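Side-chain contacts in hypothetical protein Atu2648 (Agrobacterium tumefaciens str. C58, PDB 1ZCE), which is of unknown function but consists largely of an EVE domain, related to the PUA and ASCH domains, and so may bind nucleic acid: residues F12-E17 with E27-V32; E110-V115 with E127-E132; F51-H54 with G58-V61. All blocks are in the same frame, centred on the assembly; numbering follows the deposited sequence.

All three contacts belong to one EVE domain. Interactions 1 and 2 lie on opposite sides of its centre, about 22 Å apart between centres, and do not touch. Interaction 3 is the central contact and meets both. Its His54 takes the N-H of Trp16 from interaction 1, and its Phe51 packs on Tyr130 from interaction 2. Interaction 1 is partly buried; a carboxylate and two indoles meet there at strand 27-28, one edge of the sheet. Interaction 2 is buried yet polar, with waters linking a glutamate to backbone N-H groups. Interaction 3 has backbone hydrogen bonds and combines apolar packing on one sheet face with a water-bridged polar pair on the other.

Interaction 1: residues F12-E17 with E27-V32; sequences FKWSWE and EEWTGV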
loop_
_atom_site.group_PDB
_atom_site.type_symbol
_atom_site.label_atom_id
_atom_site.label_comp_id
_atom_site.label_asym_id
_atom_site.label_seq_id
_atom_site.Cartn_x
_atom_site.Cartn_y
_atom_site.Cartn_z
ATOM N N PHE A 12 5.215 -4.883 13.676
ATOM C CA PHE A 12 6.098 -5.758 14.438
ATOM C C PHE A 12 7.055 -6.473 13.482
ATOM O O PHE A 12 8.201 -6.768 13.829
ATOM C CB PHE A 12 5.258 -6.772 15.222
ATOM C CG PHE A 12 6.054 -7.621 16.170
ATOM C CD1 PHE A 12 6.764 -8.725 15.713
ATOM C CD2 PHE A 12 6.102 -7.307 17.525
ATOM C CE1 PHE A 12 7.508 -9.508 16.594
ATOM C CE2 PHE A 12 6.843 -8.081 18.412
ATOM C CZ PHE A 12 7.548 -9.183 17.945
ATOM N N LYS A 13 6.580 -6.729 12.268
ATOM C CA LYS A 13 7.376 -7.410 11.253
ATOM C C LYS A 13 8.092 -6.430 10.332
ATOM O O LYS A 13 9.303 -6.521 10.132
ATOM C CB LYS A 13 6.482 -8.328 10.416
ATOM C CG LYS A 13 5.957 -9.542 11.165
ATOM C CD LYS A 13 5.033 -10.375 10.294
ATOM C CE LYS A 13 4.722 -11.713 10.951
ATOM N NZ LYS A 13 4.187 -11.545 12.327
ATOM N N TRP A 14 7.333 -5.500 9.765
ATOM C CA TRP A 14 7.891 -4.511 8.854
ATOM C C TRP A 14 7.161 -3.188 9.046
ATOM O O TRP A 14 6.034 -3.007 8.579
ATOM C CB TRP A 14 7.749 -4.999 7.412
ATOM C CG TRP A 14 8.475 -4.136 6.439
ATOM C CD1 TRP A 14 7.925 -3.285 5.525
ATOM C CD2 TRP A 14 9.896 -4.015 6.297
ATOM N NE1 TRP A 14 8.913 -2.642 4.823
ATOM C CE2 TRP A 14 10.134 -3.071 5.276
ATOM C CE3 TRP A 14 10.991 -4.613 6.936
ATOM C CZ2 TRP A 14 11.430 -2.709 4.876
ATOM C CZ3 TRP A 14 12.276 -4.256 6.539
ATOM C CH2 TRP A 14 12.483 -3.312 5.518
ATOM N N SER A 15 7.816 -2.263 9.738
ATOM C CA SER A 15 7.223 -0.966 10.029
ATOM C C SER A 15 7.550 0.094 8.992
ATOM O O SER A 15 8.465 -0.058 8.177
ATOM C CB SER A 15 7.705 -0.465 11.387
ATOM O OG SER A 15 9.080 -0.134 11.312
ATOM N N TRP A 16 6.795 1.182 9.055
ATOM C CA TRP A 16 6.981 2.312 8.165
ATOM C C TRP A 16 8.403 2.855 8.335
ATOM O O TRP A 16 9.045 3.245 7.363
ATOM C CB TRP A 16 5.942 3.387 8.496
ATOM C CG TRP A 16 6.122 4.676 7.769
ATOM C CD1 TRP A 16 6.224 5.914 8.330
ATOM C CD2 TRP A 16 6.210 4.869 6.352
ATOM N NE1 TRP A 16 6.372 6.867 7.358
ATOM C CE2 TRP A 16 6.367 6.254 6.130
ATOM C CE3 TRP A 16 6.174 4.006 5.247
ATOM C CZ2 TRP A 16 6.487 6.804 4.851
ATOM C CZ3 TRP A 16 6.293 4.553 3.970
ATOM C CH2 TRP A 16 6.449 5.940 3.786
ATOM N N GLU A 17 8.899 2.872 9.569
ATOM C CA GLU A 17 10.250 3.362 9.819
ATOM C C GLU A 17 11.261 2.496 9.073
ATOM O O GLU A 17 12.204 3.009 8.474
ATOM C CB GLU A 17 10.551 3.358 11.319
ATOM C CG GLU A 17 9.766 4.392 12.116
ATOM C CD GLU A 17 10.208 5.818 11.835
ATOM O OE1 GLU A 17 9.555 6.754 12.346
ATOM O OE2 GLU A 17 11.208 6.007 11.111
ATOM N N GLU A 27 11.957 -2.030 -1.057
ATOM C CA GLU A 27 11.799 -3.306 -0.381
ATOM C C GLU A 27 10.954 -4.254 -1.223
ATOM O O GLU A 27 9.880 -3.884 -1.696
ATOM C CB GLU A 27 11.117 -3.086 0.971
ATOM C CG GLU A 27 10.838 -4.355 1.757
ATOM C CD GLU A 27 12.088 -4.962 2.358
ATOM O OE1 GLU A 27 11.988 -6.045 2.974
ATOM O OE2 GLU A 27 13.171 -4.357 2.223
ATOM N N GLU A 28 11.444 -5.474 -1.411
ATOM C CA GLU A 28 10.713 -6.481 -2.167
ATOM C C GLU A 28 9.504 -6.843 -1.311
ATOM O O GLU A 28 9.648 -7.149 -0.125
ATOM C CB GLU A 28 11.587 -7.719 -2.384
ATOM C CG GLU A 28 10.941 -8.764 -3.276
ATOM C CD GLU A 28 11.724 -10.063 -3.348
ATOM O OE1 GLU A 28 11.303 -10.958 -4.109
ATOM O OE2 GLU A 28 12.748 -10.194 -2.644
ATOM N N TRP A 29 8.312 -6.809 -1.901
ATOM C CA TRP A 29 7.105 -7.107 -1.135
ATOM C C TRP A 29 6.802 -8.602 -1.093
ATOM O O TRP A 29 5.815 -9.080 -1.655
ATOM C CB TRP A 29 5.913 -6.333 -1.702
ATOM C CG TRP A 29 4.945 -5.948 -0.638
ATOM C CD1 TRP A 29 3.639 -6.326 -0.537
ATOM C CD2 TRP A 29 5.224 -5.153 0.518
ATOM N NE1 TRP A 29 3.086 -5.818 0.613
ATOM C CE2 TRP A 29 4.039 -5.092 1.281
ATOM C CE3 TRP A 29 6.365 -4.486 0.986
ATOM C CZ2 TRP A 29 3.957 -4.392 2.490
ATOM C CZ3 TRP A 29 6.287 -3.788 2.190
ATOM C CH2 TRP A 29 5.090 -3.747 2.926
ATOM N N THR A 30 7.661 -9.325 -0.384
ATOM C CA THR A 30 7.572 -10.776 -0.254
ATOM C C THR A 30 6.511 -11.270 0.719
ATOM O O THR A 30 5.951 -10.500 1.494
ATOM C CB THR A 30 8.913 -11.349 0.221
ATOM O OG1 THR A 30 9.222 -10.807 1.511
ATOM C CG2 THR A 30 10.021 -10.979 -0.743
ATOM N N GLY A 31 6.238 -12.569 0.658
ATOM C CA GLY A 31 5.285 -13.174 1.572
ATOM C C GLY A 31 3.817 -13.171 1.202
ATOM O O GLY A 31 3.008 -13.738 1.934
ATOM N N VAL A 32 3.452 -12.539 0.094
ATOM C CA VAL A 32 2.053 -12.523 -0.308
ATOM C C VAL A 32 1.693 -13.890 -0.876
ATOM O O VAL A 32 2.313 -14.358 -1.827
ATOM C CB VAL A 32 1.787 -11.424 -1.357
ATOM C CG1 VAL A 32 0.361 -11.536 -1.886
ATOM C CG2 VAL A 32 2.012 -10.055 -0.733
#
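The Trp14 indole has the Glu27 side chain over one of its faces. The ring and carboxylate planes are 20° apart, so the two flat groups are stacked. The overlap is on the benzene half and towards its rim, where Glu27 OE1 stands 3.7 Å above the ring plane. Glu27 CD is 3.4 Å from Trp14 CZ2, and Glu27 OE2 is 3.5 Å from Trp14 CH2. Glu27 CG continues the cover inward and lies 3.8 Å from Trp14 CE2. The bend of the Glu27 chain at CB-CG (chi2 73°) helps to lay the carboxylate along the ring. The two chains reach towards each other from facing sides.

The second neighbour is another tryptophan, Trp29. Its six-membered ring meets the five-membered ring of Trp14 obliquely, with the planes at 75° and the centroids 5.6 Å apart. The nearest atoms are Trp29 CZ3 and Trp14 CD1, at 3.7 Å. The backbones stay well apart, and long side chains fill the space between them.

The polar ends have partners on helix 16-22. Trp14 NE1 is hydrogen-bonded to Gln19 OE1, which should help fix the turn of the indole. Glu27 OE2 forms a salt bridge with Lys22. That lysine also touches Trp14, and its charge probably eases the placing of a carboxylate against an aromatic face.

Strand 27-28 is the outermost strand at this end of the sheet and pairs with strand 84-99. Trp29 follows it as the centre of an inverse gamma turn and packs edge-to-face on Tyr7. Ser15 is the N-cap of helix 16-22. The contact thus joins the loop just before the capped helix to edge strand 27-28 and the turn after it, within the mixed sheet of the EVE domain.

Interaction 2: residues E110-V115 with E127-E132; sequences EKMSLV and EEEYLE
Van der Waals contact here rests on Glu129 and Met112, a selenomethionine in this crystal. The Glu129 chain is extended and reaches from its helix to the backbone at residues 111-113. Glu129 OE1 comes to 3.3 Å from Met112 CA. Glu129 OE2 lies 3.6 Å from Met112 CG. The two side chains run at a slant to each other. The Met112 CG is anti to the backbone N (chi1 -164°), which carries the extended chain past the carboxylate and on towards the interior.

The segments share no direct hydrogen bond. Met112 N is 3.4 Å from Glu129 OE1, but the angle is too poor for one. Water takes over this role. Water 1 accepts from Lys111 N at 3.0 Å and donates to Glu129 OE1 at 2.8 Å. Water 3 accepts from Ser113 N at 2.8 Å and also lies within bonding distance of Glu129 OE2. Water 2 sits near Lys111 O and Glu129 OE1, but it has more acceptors about it than protons to give. Glu129 OE2 also accepts a hydrogen bond from Thr126 N. The buried carboxylate is therefore met by both water and backbone.

Met112 is the N-cap residue of helix 113-116, so Glu129 approaches the positive end of that helix, which may help to stabilise its charge. Helix 127-136 supplies the glutamate directly after strand 122-125. Beyond the carboxylate, Met112 packs on Val103 of helix 100-105 and on Leu6 of strand 4-9.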
loop_
_atom_site.group_PDB
_atom_site.type_symbol
_atom_site.label_atom_id
_atom_site.label_comp_id
_atom_site.label_asym_id
_atom_site.label_seq_id
_atom_site.Cartn_x
_atom_site.Cartn_y
_atom_site.Cartn_z
ATOM N N GLU A 110 -16.910 4.364 2.144
ATOM C CA GLU A 110 -17.680 3.151 2.431
ATOM C C GLU A 110 -17.403 1.954 1.532
ATOM O O GLU A 110 -17.589 0.809 1.947
ATOM C CB GLU A 110 -19.180 3.437 2.368
ATOM C CG GLU A 110 -19.689 4.424 3.384
ATOM C CD GLU A 110 -21.185 4.302 3.587
ATOM O OE1 GLU A 110 -21.927 4.297 2.580
ATOM O OE2 GLU A 110 -21.616 4.211 4.755
ATOM N N LYS A 111 -16.986 2.211 0.297
ATOM C CA LYS A 111 -16.715 1.125 -0.638
ATOM C C LYS A 111 -15.228 0.819 -0.755
ATOM O O LYS A 111 -14.820 0.003 -1.579
ATOM C CB LYS A 111 -17.285 1.462 -2.021
ATOM C CG LYS A 111 -18.803 1.606 -2.045
ATOM C CD LYS A 111 -19.308 1.995 -3.429
ATOM C CE LYS A 111 -20.824 2.127 -3.461
ATOM N NZ LYS A 111 -21.514 0.835 -3.192
HETATM N N MSE A 112 -14.420 1.458 0.081
HETATM C CA MSE A 112 -12.978 1.246 0.038
HETATM C C MSE A 112 -12.642 -0.184 0.445
HETATM O O MSE A 112 -13.198 -0.715 1.408
HETATM C CB MSE A 112 -12.281 2.246 0.962
HETATM C CG MSE A 112 -10.788 2.392 0.733
HETATM SE SE MSE A 112 -10.039 3.710 1.909
HETATM C CE MSE A 112 -8.179 3.454 1.458
ATOM N N SER A 113 -11.731 -0.808 -0.294
ATOM C CA SER A 113 -11.331 -2.179 -0.009
ATOM C C SER A 113 -10.874 -2.340 1.438
ATOM O O SER A 113 -11.116 -3.370 2.067
ATOM C CB SER A 113 -10.208 -2.604 -0.957
ATOM O OG SER A 113 -9.889 -3.975 -0.795
ATOM N N LEU A 114 -10.217 -1.316 1.971
ATOM C CA LEU A 114 -9.726 -1.366 3.342
ATOM C C LEU A 114 -10.819 -1.685 4.355
ATOM O O LEU A 114 -10.563 -2.331 5.368
ATOM C CB LEU A 114 -9.058 -0.036 3.707
ATOM C CG LEU A 114 -8.481 0.084 5.121
ATOM C CD1 LEU A 114 -7.360 -0.934 5.326
ATOM C CD2 LEU A 114 -7.962 1.493 5.335
ATOM N N VAL A 115 -12.039 -1.236 4.084
ATOM C CA VAL A 115 -13.147 -1.483 5.001
ATOM C C VAL A 115 -14.100 -2.589 4.549
ATOM O O VAL A 115 -14.947 -3.032 5.323
ATOM C CB VAL A 115 -13.968 -0.197 5.241
ATOM C CG1 VAL A 115 -13.082 0.875 5.858
ATOM C CG2 VAL A 115 -14.567 0.290 3.937
ATOM N N GLU A 127 -9.159 6.720 -7.103
ATOM C CA GLU A 127 -8.508 8.023 -7.056
ATOM C C GLU A 127 -9.170 8.909 -6.003
ATOM O O GLU A 127 -8.490 9.598 -5.246
ATOM C CB GLU A 127 -8.568 8.701 -8.428
ATOM C CG GLU A 127 -7.759 9.987 -8.521
ATOM C CD GLU A 127 -7.762 10.588 -9.918
ATOM O OE1 GLU A 127 -7.097 11.627 -10.121
ATOM O OE2 GLU A 127 -8.430 10.023 -10.810
ATOM N N GLU A 128 -10.498 8.890 -5.955
ATOM C CA GLU A 128 -11.227 9.695 -4.984
ATOM C C GLU A 128 -10.940 9.247 -3.556
ATOM O O GLU A 128 -10.826 10.077 -2.653
ATOM C CB GLU A 128 -12.732 9.645 -5.271
ATOM C CG GLU A 128 -13.163 10.635 -6.345
ATOM C CD GLU A 128 -13.142 12.067 -5.830
ATOM O OE1 GLU A 128 -14.161 12.519 -5.263
ATOM O OE2 GLU A 128 -12.098 12.734 -5.967
ATOM N N GLU A 129 -10.823 7.940 -3.346
ATOM C CA GLU A 129 -10.523 7.424 -2.013
ATOM C C GLU A 129 -9.119 7.869 -1.613
ATOM O O GLU A 129 -8.880 8.276 -0.474
ATOM C CB GLU A 129 -10.618 5.894 -1.993
ATOM C CG GLU A 129 -12.051 5.378 -1.984
ATOM C CD GLU A 129 -12.170 3.920 -2.391
ATOM O OE1 GLU A 129 -13.311 3.409 -2.415
ATOM O OE2 GLU A 129 -11.137 3.285 -2.696
ATOM N N TYR A 130 -8.192 7.800 -2.561
ATOM C CA TYR A 130 -6.818 8.201 -2.307
ATOM C C TYR A 130 -6.740 9.682 -1.938
ATOM O O TYR A 130 -6.099 10.054 -0.955
ATOM C CB TYR A 130 -5.956 7.910 -3.541
ATOM C CG TYR A 130 -4.521 8.382 -3.439
ATOM C CD1 TYR A 130 -4.112 9.575 -4.045
ATOM C CD2 TYR A 130 -3.562 7.625 -2.763
ATOM C CE1 TYR A 130 -2.787 9.993 -3.994
ATOM C CE2 TYR A 130 -2.231 8.040 -2.702
ATOM C CZ TYR A 130 -1.855 9.222 -3.320
ATOM O OH TYR A 130 -0.542 9.625 -3.274
ATOM N N LEU A 131 -7.398 10.530 -2.720
ATOM C CA LEU A 131 -7.372 11.959 -2.444
ATOM C C LEU A 131 -8.029 12.305 -1.110
ATOM O O LEU A 131 -7.561 13.192 -0.396
ATOM C CB LEU A 131 -8.052 12.726 -3.582
ATOM C CG LEU A 131 -7.313 12.668 -4.925
ATOM C CD1 LEU A 131 -8.171 13.273 -6.018
ATOM C CD2 LEU A 131 -5.985 13.399 -4.821
ATOM N N GLU A 132 -9.109 11.608 -0.770
ATOM C CA GLU A 132 -9.809 11.872 0.483
ATOM C C GLU A 132 -8.976 11.449 1.698
ATOM O O GLU A 132 -8.871 12.199 2.668
ATOM C CB GLU A 132 -11.163 11.158 0.481
ATOM C CG GLU A 132 -11.986 11.324 1.756
ATOM C CD GLU A 132 -12.467 12.747 2.005
ATOM O OE1 GLU A 132 -13.124 12.967 3.044
ATOM O OE2 GLU A 132 -12.199 13.646 1.179
HETATM O O HOH W 1 -15.614 4.413 -1.223
HETATM O O HOH W 2 -13.766 1.238 -3.852
HETATM O O HOH W 3 -10.787 0.514 -2.626
#

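Interaction 3: residues F51-H54 with G58-V61; sequences FFYH and GLDV
Phe51, Tyr53 and Val61 make the apolar side of this strand pair. Val61 stands beside both rings and gives one methyl group to each. Its CG1 lies obliquely against the Phe51 ring, 3.6 Å from Phe51 CD1. Its CG2 is 3.9 Å from Tyr53 CD2.

The Tyr53 ring does not stand straight up from the sheet. Its CG is anti to the backbone N (chi1 174°), and the ring leans over the opposing chain. Tyr53 CE2 comes to 3.5 Å from Asp60 N. The hydroxyl end reaches further along, with Tyr53 OH 3.5 Å from Leu59 CA. The ring is thus laid obliquely along the Leu59-Asp60 peptide.

His54 and Asp60 point to the other face of the sheet. His54 ND1 and Asp60 OD2 do not meet directly, but water 4 bridges them. It lies in the plane of the imidazole, 2.8 Å from His54 ND1, and donates to Asp60 OD2 at 2.9 Å. The Asp60 carboxylate is turned back towards the histidine by a chi1 of 51°, which sets its CG between the backbone N and carbonyl carbon. At the far side of the imidazole, NE2 accepts from Trp16 N, at the start of helix 16-22.

The backbone is held chiefly by His54 N to Asp60 O, 3.0 Å long with an angle of 161° at the hydrogen. In return, His54 O has two weak donors, Leu59 N and Asp60 N.

Tyr53 and Val61 form an antiparallel non-hydrogen-bonded pair. Leu59 and Asp60 together face His54, which makes a G1 beta bulge. Leu59 and Gly58 both have positive phi. This is the bulged, turn-proximal end of the beta hairpin of strands 49-54 and 60-73, in the mixed sheet of the PUA-related EVE domain.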
loop_
_atom_site.group_PDB
_atom_site.type_symbol
_atom_site.label_atom_id
_atom_site.label_comp_id
_atom_site.label_asym_id
_atom_site.label_seq_id
_atom_site.Cartn_x
_atom_site.Cartn_y
_atom_site.Cartn_z
ATOM N N PHE A 51 -0.819 3.539 -0.307
ATOM C CA PHE A 51 -0.749 3.756 1.130
ATOM C C PHE A 51 -0.033 2.628 1.840
ATOM O O PHE A 51 -0.182 1.458 1.483
ATOM C CB PHE A 51 -2.150 3.871 1.734
ATOM C CG PHE A 51 -2.916 5.079 1.286
ATOM C CD1 PHE A 51 -2.326 6.339 1.291
ATOM C CD2 PHE A 51 -4.245 4.966 0.903
ATOM C CE1 PHE A 51 -3.051 7.471 0.924
ATOM C CE2 PHE A 51 -4.977 6.088 0.536
ATOM C CZ PHE A 51 -4.379 7.346 0.546
ATOM N N PHE A 52 0.766 2.994 2.834
ATOM C CA PHE A 52 1.456 2.019 3.663
ATOM C C PHE A 52 0.577 2.053 4.917
ATOM O O PHE A 52 0.486 3.076 5.604
ATOM C CB PHE A 52 2.888 2.475 3.958
ATOM C CG PHE A 52 3.749 1.425 4.618
ATOM C CD1 PHE A 52 3.680 1.202 5.992
ATOM C CD2 PHE A 52 4.649 0.670 3.866
ATOM C CE1 PHE A 52 4.503 0.250 6.608
ATOM C CE2 PHE A 52 5.477 -0.286 4.473
ATOM C CZ PHE A 52 5.402 -0.496 5.842
ATOM N N TYR A 53 -0.087 0.934 5.184
ATOM C CA TYR A 53 -1.016 0.808 6.296
ATOM C C TYR A 53 -0.546 -0.198 7.321
ATOM O O TYR A 53 -0.238 -1.340 6.976
ATOM C CB TYR A 53 -2.388 0.391 5.749
ATOM C CG TYR A 53 -3.436 0.083 6.793
ATOM C CD1 TYR A 53 -3.640 -1.220 7.249
ATOM C CD2 TYR A 53 -4.239 1.094 7.314
ATOM C CE1 TYR A 53 -4.623 -1.508 8.200
ATOM C CE2 TYR A 53 -5.219 0.817 8.261
ATOM C CZ TYR A 53 -5.405 -0.483 8.698
ATOM O OH TYR A 53 -6.375 -0.737 9.639
ATOM N N HIS A 54 -0.473 0.229 8.578
ATOM C CA HIS A 54 -0.061 -0.670 9.646
ATOM C C HIS A 54 -1.250 -1.532 10.051
ATOM O O HIS A 54 -2.265 -1.029 10.537
ATOM C CB HIS A 54 0.458 0.121 10.848
ATOM C CG HIS A 54 1.887 0.546 10.720
ATOM N ND1 HIS A 54 2.463 1.479 11.556
ATOM C CD2 HIS A 54 2.867 0.148 9.873
ATOM C CE1 HIS A 54 3.733 1.637 11.230
ATOM N NE2 HIS A 54 4.004 0.840 10.213
ATOM N N GLY A 58 -1.496 -0.687 15.298
ATOM C CA GLY A 58 -1.464 0.628 14.679
ATOM C C GLY A 58 -2.791 0.940 14.019
ATOM O O GLY A 58 -3.494 1.867 14.423
ATOM N N LEU A 59 -3.130 0.151 13.005
ATOM C CA LEU A 59 -4.382 0.290 12.271
ATOM C C LEU A 59 -4.567 1.682 11.683
ATOM O O LEU A 59 -5.619 2.300 11.828
ATOM C CB LEU A 59 -5.559 -0.074 13.182
ATOM C CG LEU A 59 -5.403 -1.431 13.878
ATOM C CD1 LEU A 59 -6.611 -1.698 14.761
ATOM C CD2 LEU A 59 -5.242 -2.539 12.846
ATOM N N ASP A 60 -3.532 2.174 11.012
ATOM C CA ASP A 60 -3.604 3.483 10.392
ATOM C C ASP A 60 -2.708 3.622 9.170
ATOM O O ASP A 60 -1.737 2.880 8.994
ATOM C CB ASP A 60 -3.277 4.588 11.410
ATOM C CG ASP A 60 -1.980 4.346 12.176
ATOM O OD1 ASP A 60 -1.608 5.236 12.970
ATOM O OD2 ASP A 60 -1.331 3.294 12.003
ATOM N N VAL A 61 -3.076 4.564 8.309
ATOM C CA VAL A 61 -2.308 4.864 7.109
ATOM C C VAL A 61 -1.221 5.822 7.579
ATOM O O VAL A 61 -1.513 6.952 7.981
ATOM C CB VAL A 61 -3.183 5.547 6.037
ATOM C CG1 VAL A 61 -2.324 5.954 4.844
ATOM C CG2 VAL A 61 -4.286 4.597 5.589
HETATM O O HOH W 4 1.146 3.018 13.430
#